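Local coordinates for protein methionine gamma-lyase (Trichomonas vaginalis, PDB 1E5E) that belongs to the PLP-dependent enzymes of the Cys/Met metabolism family and assembles from four copies of its chain, at residues A24-I29 with D249-T254; N212-V217 with N261-A266. All coordinates share one frame; numbering follows the deposited sequence.

Interaction 1: residues A24-I29 with D249-T254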
ATOM      1  N   ALA A  24       0.319   1.046  18.705  1.00 17.53           N
ATOM      2  CA  ALA A  24       0.495   1.799  17.456  1.00 16.50           C
ATOM      3  C   ALA A  24      -0.408   3.036  17.447  1.00 17.07           C
ATOM      4  O   ALA A  24      -1.610   2.882  17.671  1.00 16.56           O
ATOM      5  CB  ALA A  24       0.086   0.937  16.260  1.00 14.70           C
ATOM      6  N   ALA A  25       0.117   4.227  17.175  1.00 17.40           N
ATOM      7  CA  ALA A  25      -0.707   5.424  17.131  1.00 16.31           C
ATOM      8  C   ALA A  25      -1.723   5.347  15.981  1.00 16.00           C
ATOM      9  O   ALA A  25      -2.914   5.547  16.244  1.00 15.20           O
ATOM     10  CB  ALA A  25       0.146   6.660  17.000  1.00 15.95           C
ATOM     11  N   ILE A  26      -1.286   4.805  14.867  1.00 14.83           N
ATOM     12  CA  ILE A  26      -2.172   4.548  13.722  1.00 15.35           C
ATOM     13  C   ILE A  26      -2.309   3.026  13.638  1.00 16.31           C
ATOM     14  O   ILE A  26      -1.339   2.337  13.349  1.00 17.34           O
ATOM     15  CB  ILE A  26      -1.647   5.125  12.410  1.00 16.40           C
ATOM     16  CG1 ILE A  26      -1.336   6.620  12.492  1.00 15.41           C
ATOM     17  CG2 ILE A  26      -2.644   4.865  11.283  1.00 15.55           C
ATOM     18  CD1 ILE A  26      -2.469   7.509  12.953  1.00 16.54           C
ATOM     19  N   PRO A  27      -3.479   2.484  13.920  1.00 16.96           N
ATOM     20  CA  PRO A  27      -3.757   1.050  13.900  1.00 16.41           C
ATOM     21  C   PRO A  27      -3.339   0.386  12.588  1.00 14.83           C
ATOM     22  O   PRO A  27      -3.544   1.019  11.558  1.00 13.08           O
ATOM     23  CB  PRO A  27      -5.283   0.993  14.018  1.00 16.77           C
ATOM     24  CG  PRO A  27      -5.625   2.246  14.789  1.00 19.04           C
ATOM     25  CD  PRO A  27      -4.697   3.313  14.255  1.00 15.78           C
ATOM     26  N   PRO A  28      -2.712  -0.769  12.633  1.00 14.37           N
ATOM     27  CA  PRO A  28      -2.131  -1.361  11.442  1.00 14.28           C
ATOM     28  C   PRO A  28      -3.106  -1.807  10.372  1.00 15.61           C
ATOM     29  O   PRO A  28      -4.290  -2.013  10.677  1.00 14.29           O
ATOM     30  CB  PRO A  28      -1.252  -2.466  12.021  1.00 14.40           C
ATOM     31  CG  PRO A  28      -1.941  -2.849  13.317  1.00 15.84           C
ATOM     32  CD  PRO A  28      -2.461  -1.548  13.883  1.00 14.72           C
ATOM     33  N   ILE A  29      -2.611  -2.041   9.162  1.00 14.24           N
ATOM     34  CA  ILE A  29      -3.468  -2.520   8.090  1.00 14.78           C
ATOM     35  C   ILE A  29      -3.668  -4.023   8.091  1.00 16.28           C
ATOM     36  O   ILE A  29      -2.695  -4.721   7.766  1.00 17.03           O
ATOM     37  CB  ILE A  29      -2.798  -2.084   6.749  1.00 14.13           C
ATOM     38  CG1 ILE A  29      -2.443  -0.595   6.749  1.00 13.78           C
ATOM     39  CG2 ILE A  29      -3.678  -2.396   5.560  1.00 14.94           C
ATOM     40  CD1 ILE A  29      -1.678  -0.106   5.543  1.00 13.97           C
ATOM     41  N   ASP A 249      -7.662  -0.093   1.471  1.00 14.43           N
ATOM     42  CA  ASP A 249      -8.512   1.022   1.091  1.00 14.37           C
ATOM     43  C   ASP A 249      -9.302   1.510   2.295  1.00 13.60           C
ATOM     44  O   ASP A 249      -9.395   2.722   2.506  1.00 13.59           O
ATOM     45  CB  ASP A 249      -9.470   0.652  -0.037  1.00 15.51           C
ATOM     46  CG  ASP A 249      -8.869   0.563  -1.409  1.00 19.26           C
ATOM     47  OD1 ASP A 249      -7.656   0.384  -1.570  1.00 21.52           O
ATOM     48  OD2 ASP A 249      -9.647   0.459  -2.391  1.00 21.90           O
ATOM     49  N   ALA A 250      -9.795   0.586   3.129  1.00 12.96           N
ATOM     50  CA  ALA A 250     -10.484   1.039   4.334  1.00 12.69           C
ATOM     51  C   ALA A 250      -9.536   1.889   5.180  1.00 14.10           C
ATOM     52  O   ALA A 250      -9.947   2.913   5.752  1.00 13.29           O
ATOM     53  CB  ALA A 250     -10.966  -0.097   5.212  1.00 11.81           C
ATOM     54  N   TRP A 251      -8.283   1.410   5.332  1.00 13.30           N
ATOM     55  CA  TRP A 251      -7.313   2.191   6.103  1.00 12.74           C
ATOM     56  C   TRP A 251      -7.090   3.570   5.503  1.00 11.26           C
ATOM     57  O   TRP A 251      -6.962   4.534   6.265  1.00 10.89           O
ATOM     58  CB  TRP A 251      -5.974   1.410   6.112  1.00 13.01           C
ATOM     59  CG  TRP A 251      -4.855   1.999   6.919  1.00 15.37           C
ATOM     60  CD1 TRP A 251      -4.575   1.688   8.222  1.00 14.93           C
ATOM     61  CD2 TRP A 251      -3.812   2.880   6.486  1.00 13.83           C
ATOM     62  NE1 TRP A 251      -3.416   2.346   8.600  1.00 14.91           N
ATOM     63  CE2 TRP A 251      -2.921   3.052   7.548  1.00 14.20           C
ATOM     64  CE3 TRP A 251      -3.525   3.492   5.267  1.00 14.88           C
ATOM     65  CZ2 TRP A 251      -1.805   3.883   7.484  1.00 13.92           C
ATOM     66  CZ3 TRP A 251      -2.398   4.302   5.148  1.00 14.98           C
ATOM     67  CH2 TRP A 251      -1.562   4.487   6.262  1.00 14.93           C
ATOM     68  N   LEU A 252      -7.031   3.704   4.173  1.00 10.03           N
ATOM     69  CA  LEU A 252      -6.888   4.978   3.499  1.00 12.60           C
ATOM     70  C   LEU A 252      -8.092   5.895   3.727  1.00 12.53           C
ATOM     71  O   LEU A 252      -7.965   7.133   3.879  1.00 14.71           O
ATOM     72  CB  LEU A 252      -6.643   4.796   1.988  1.00 12.89           C
ATOM     73  CG  LEU A 252      -5.294   4.338   1.468  1.00 11.74           C
ATOM     74  CD1 LEU A 252      -5.336   4.183  -0.078  1.00 11.53           C
ATOM     75  CD2 LEU A 252      -4.172   5.355   1.780  1.00 11.32           C
ATOM     76  N   ILE A 253      -9.278   5.347   3.830  1.00 14.24           N
ATOM     77  CA  ILE A 253     -10.533   6.069   4.070  1.00 13.31           C
ATOM     78  C   ILE A 253     -10.481   6.607   5.499  1.00 14.23           C
ATOM     79  O   ILE A 253     -10.710   7.796   5.697  1.00 13.12           O
ATOM     80  CB  ILE A 253     -11.808   5.247   3.863  1.00 12.49           C
ATOM     81  CG1 ILE A 253     -11.913   4.802   2.374  1.00 11.57           C
ATOM     82  CG2 ILE A 253     -13.059   6.093   4.245  1.00 10.84           C
ATOM     83  CD1 ILE A 253     -12.990   3.723   2.189  1.00 10.04           C
ATOM     84  N   THR A 254     -10.063   5.749   6.435  1.00 14.48           N
ATOM     85  CA  THR A 254      -9.892   6.207   7.810  1.00 13.76           C
ATOM     86  C   THR A 254      -8.921   7.379   7.871  1.00 12.77           C
ATOM     87  O   THR A 254      -9.148   8.367   8.598  1.00 13.53           O
ATOM     88  CB  THR A 254      -9.467   5.069   8.756  1.00 13.26           C
ATOM     89  OG1 THR A 254     -10.569   4.135   8.775  1.00 13.71           O
ATOM     90  CG2 THR A 254      -9.236   5.487  10.222  1.00  8.86           C
TER
HETATM   91  O   HOH W   1      -1.098   1.751  10.400  1.00 15.27           O

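Interaction 2: residues N212-V217 with N261-A266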
ATOM      1  N   ASN A 212     -13.637   9.798   2.133  1.00 12.73           N
ATOM      2  CA  ASN A 212     -12.247   9.529   1.817  1.00 14.93           C
ATOM      3  C   ASN A 212     -11.604  10.861   1.452  1.00 16.04           C
ATOM      4  O   ASN A 212     -10.549  11.167   1.997  1.00 16.10           O
ATOM      5  CB  ASN A 212     -12.090   8.541   0.680  1.00 13.89           C
ATOM      6  CG  ASN A 212     -10.601   8.308   0.407  1.00 15.91           C
ATOM      7  OD1 ASN A 212      -9.941   7.881   1.363  1.00 14.46           O
ATOM      8  ND2 ASN A 212     -10.172   8.654  -0.804  1.00 13.87           N
ATOM      9  N   GLY A 213     -12.255  11.620   0.585  1.00 15.76           N
ATOM     10  CA  GLY A 213     -11.874  12.951   0.191  1.00 16.24           C
ATOM     11  C   GLY A 213     -10.610  13.194  -0.599  1.00 17.34           C
ATOM     12  O   GLY A 213     -10.206  14.350  -0.788  1.00 15.05           O
ATOM     13  N   HIS A 214      -9.931  12.129  -1.047  1.00 15.58           N
ATOM     14  CA  HIS A 214      -8.655  12.308  -1.734  1.00 16.79           C
ATOM     15  C   HIS A 214      -8.630  11.651  -3.091  1.00 16.83           C
ATOM     16  O   HIS A 214      -7.544  11.458  -3.637  1.00 16.33           O
ATOM     17  CB  HIS A 214      -7.473  11.750  -0.895  1.00 15.90           C
ATOM     18  CG  HIS A 214      -7.234  12.579   0.334  1.00 14.28           C
ATOM     19  ND1 HIS A 214      -8.163  12.506   1.390  1.00 13.73           N
ATOM     20  CD2 HIS A 214      -6.323  13.513   0.655  1.00 13.54           C
ATOM     21  CE1 HIS A 214      -7.767  13.363   2.339  1.00 13.82           C
ATOM     22  NE2 HIS A 214      -6.634  13.949   1.965  1.00 13.47           N
ATOM     23  N   THR A 215      -9.775  11.279  -3.648  1.00 15.98           N
ATOM     24  CA  THR A 215      -9.892  10.867  -5.041  1.00 15.89           C
ATOM     25  C   THR A 215      -9.088   9.656  -5.407  1.00 15.31           C
ATOM     26  O   THR A 215      -8.664   9.469  -6.555  1.00 14.13           O
ATOM     27  CB  THR A 215      -9.422  12.073  -5.928  1.00 15.70           C
ATOM     28  OG1 THR A 215      -9.954  13.255  -5.308  1.00 16.19           O
ATOM     29  CG2 THR A 215      -9.997  11.948  -7.325  1.00 14.59           C
ATOM     30  N   ASP A 216      -8.812   8.782  -4.446  1.00 15.96           N
ATOM     31  CA  ASP A 216      -7.943   7.648  -4.740  1.00 16.97           C
ATOM     32  C   ASP A 216      -8.522   6.334  -4.276  1.00 18.27           C
ATOM     33  O   ASP A 216      -7.830   5.287  -4.376  1.00 20.01           O
ATOM     34  CB  ASP A 216      -6.545   7.893  -4.140  1.00 15.77           C
ATOM     35  CG  ASP A 216      -6.569   8.192  -2.656  1.00 16.60           C
ATOM     36  OD1 ASP A 216      -7.665   8.098  -2.014  1.00 16.53           O
ATOM     37  OD2 ASP A 216      -5.496   8.571  -2.129  1.00 15.58           O
ATOM     38  N   VAL A 217      -9.746   6.338  -3.746  1.00 16.55           N
ATOM     39  CA  VAL A 217     -10.360   5.113  -3.271  1.00 13.56           C
ATOM     40  C   VAL A 217     -11.799   5.003  -3.760  1.00 14.55           C
ATOM     41  O   VAL A 217     -12.529   5.986  -3.642  1.00 14.33           O
ATOM     42  CB  VAL A 217     -10.365   5.016  -1.733  1.00 14.09           C
ATOM     43  CG1 VAL A 217     -11.290   3.891  -1.215  1.00 13.56           C
ATOM     44  CG2 VAL A 217      -8.949   4.701  -1.255  1.00 14.36           C
ATOM     45  N   ASN A 261     -13.737  16.902   8.802  1.00 16.53           N
ATOM     46  CA  ASN A 261     -14.327  18.132   9.325  1.00 18.69           C
ATOM     47  C   ASN A 261     -13.697  19.398   8.749  1.00 17.97           C
ATOM     48  O   ASN A 261     -14.444  20.306   8.374  1.00 15.20           O
ATOM     49  CB  ASN A 261     -14.213  18.147  10.850  1.00 20.30           C
ATOM     50  CG  ASN A 261     -14.706  19.460  11.454  1.00 23.81           C
ATOM     51  OD1 ASN A 261     -15.902  19.696  11.498  1.00 24.15           O
ATOM     52  ND2 ASN A 261     -13.769  20.260  11.954  1.00 24.20           N
ATOM     53  N   ILE A 262     -12.347  19.470   8.702  1.00 16.13           N
ATOM     54  CA  ILE A 262     -11.727  20.696   8.195  1.00 16.11           C
ATOM     55  C   ILE A 262     -11.851  20.833   6.691  1.00 14.45           C
ATOM     56  O   ILE A 262     -11.845  21.964   6.223  1.00 16.38           O
ATOM     57  CB  ILE A 262     -10.244  20.865   8.616  1.00 14.83           C
ATOM     58  CG1 ILE A 262      -9.416  19.657   8.160  1.00 14.67           C
ATOM     59  CG2 ILE A 262     -10.171  21.049  10.126  1.00 11.84           C
ATOM     60  CD1 ILE A 262      -7.918  19.854   8.365  1.00 16.56           C
ATOM     61  N   ARG A 263     -11.965  19.770   5.953  1.00 13.92           N
ATOM     62  CA  ARG A 263     -12.170  19.790   4.509  1.00 15.21           C
ATOM     63  C   ARG A 263     -13.602  20.235   4.160  1.00 14.94           C
ATOM     64  O   ARG A 263     -13.823  21.153   3.346  1.00 15.04           O
ATOM     65  CB  ARG A 263     -11.963  18.370   3.918  1.00 12.78           C
ATOM     66  CG  ARG A 263     -10.509  17.976   3.788  1.00 13.59           C
ATOM     67  CD  ARG A 263     -10.275  16.668   3.045  1.00 14.91           C
ATOM     68  NE  ARG A 263     -10.700  15.452   3.738  1.00 13.55           N
ATOM     69  CZ  ARG A 263     -11.845  14.824   3.521  1.00 13.94           C
ATOM     70  NH1 ARG A 263     -12.722  15.301   2.626  1.00 12.85           N
ATOM     71  NH2 ARG A 263     -12.095  13.694   4.178  1.00 12.13           N
ATOM     72  N   MET A 264     -14.592  19.684   4.839  1.00 14.71           N
ATOM     73  CA  MET A 264     -15.984  20.066   4.570  1.00 17.34           C
ATOM     74  C   MET A 264     -16.197  21.569   4.843  1.00 17.37           C
ATOM     75  O   MET A 264     -16.903  22.223   4.077  1.00 15.62           O
ATOM     76  CB  MET A 264     -17.044  19.288   5.353  1.00 18.25           C
ATOM     77  CG  MET A 264     -17.148  17.809   5.014  1.00 19.85           C
ATOM     78  SD  MET A 264     -17.218  17.471   3.236  1.00 21.17           S
ATOM     79  CE  MET A 264     -18.757  18.205   2.721  1.00 17.67           C
ATOM     80  N   LYS A 265     -15.643  22.074   5.922  1.00 17.18           N
ATOM     81  CA  LYS A 265     -15.749  23.475   6.259  1.00 19.96           C
ATOM     82  C   LYS A 265     -15.073  24.322   5.191  1.00 18.78           C
ATOM     83  O   LYS A 265     -15.695  25.241   4.697  1.00 18.45           O
ATOM     84  CB  LYS A 265     -15.106  23.866   7.605  1.00 21.76           C
ATOM     85  CG  LYS A 265     -15.825  23.143   8.732  1.00 28.03           C
ATOM     86  CD  LYS A 265     -15.297  23.525  10.118  1.00 31.79           C
ATOM     87  CE  LYS A 265     -16.441  23.300  11.112  1.00 35.65           C
ATOM     88  NZ  LYS A 265     -15.984  23.562  12.518  1.00 40.34           N
ATOM     89  N   ALA A 266     -13.816  23.994   4.910  1.00 17.59           N
ATOM     90  CA  ALA A 266     -13.092  24.748   3.885  1.00 15.42           C
ATOM     91  C   ALA A 266     -13.786  24.638   2.534  1.00 15.45           C
ATOM     92  O   ALA A 266     -13.878  25.672   1.857  1.00 13.95           O
ATOM     93  CB  ALA A 266     -11.667  24.213   3.779  1.00 14.78           C
TER

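Interaction 1: residues A24-I29 with D249-T254
W251, on helix 247-257, reaches out to I29, I26 and P27 of the N-terminal loop between helices 8-14 and 40-47, in a four-chain enzyme of the Cys/Met metabolism PLP-dependent family. The indole takes the largest share of the surface buried here. Its CG stands anti to the backbone N (chi1 -177°), which carries the ring off the helix toward the loop. I29 lies over one indole face: CG1 sits 3.4 Å from the centroid of the five-membered ring of W251, only 8° off the ring normal, a close CH-pi contact. The I29 CD1 methyl continues over the fused bond, 3.8 Å from W251 CD2, so the longer branch of the isoleucine follows the indole from pyrrole toward benzene ring. I26 approaches obliquely with its CG2 branch, 4.0 Å from W251 CZ2, while CG1 and CD1 lead away from the ring. The same indole therefore meets two isoleucines of the loop, with the P27 carbonyl at its edge. Subunits meet on both segments: I26 N bonds T32 OG1 of the second subunit, P28 packs on I29 of that same subunit, and W251 also touches D216 of the third. Within the chain, helix 62-75 adds T63 against the indole. The single N-H of W251 is shared: NE1 donates to water 1, 3.0 Å from NE1, and weakly to P27 O at 3.2 Å (N-H...O 133°). Water 1 lies 2.8 Å from P27 O, a bond that competes with other acceptors within its reach.

Interaction 2: residues N212-V217 with N261-A266
R263 of helix 260-279 lays its guanidinium flat against the backbone of the loop at N212 and G213. G213 CA lies over one face, 3.4 Å above the guanidinium plane and toward its rim; the nearest guanidinium atom, R263 NH1, is 3.5 Å from G213 CA. N212 O lies over the same group, 3.7 Å from R263 NH2. The arginine chain bends at chi3 (-70°), which turns the guanidinium against the loop. G213 has a positive phi of 67°, which by itself favours glycine, and its CA comes close to the guanidinium face. H214 comes in obliquely, its CE1 3.9 Å from R263 NE, with imidazole and guanidinium planes 71° apart. That ring is fixed by its own loop: H214 ND1 donates to N212 O at 2.8 Å, the acceptor lying in the imidazole plane. N212 in turn sends ND2 to D216 OD1, 2.8 Å away and nearly along the carboxylate C-O axis. The arginine finds its acceptors in neighbouring residues: NH1 bonds Y210 O, NH2 bonds G256 O, and NE bonds T259 OG1. Across the subunit interface, R255 of the third subunit forms a salt bridge with D216 OD2. Thus an arginine tethers the N-terminal turn of helix 260-279 to the loop joining strands 202-206 and 220-224 of the seven-stranded mixed sheet, the core of the large PLP-binding domain in the aspartate aminotransferase (fold type I) architecture of this family.

How the interactions relate
The centres of interactions 1 and 2 lie about 16 Å apart on the same side of the chain's centre. Along the chain their segments alternate: 24-29, 212-217, 249-254, 261-266. Helices 247-257 and 260-279, which carry the two later segments, follow each other directly, while 212-217 sits in the loop between strands 202-206 and 220-224 of the seven-stranded sheet. The contacts touch where helix 247-257 lies against that loop: I253 CG1 and V217 CG1 are 3.8 Å apart. Both contacts lie at the interface with the third subunit, where I26 and W251 of interaction 1 and D216 and R263 of interaction 2 pack against it.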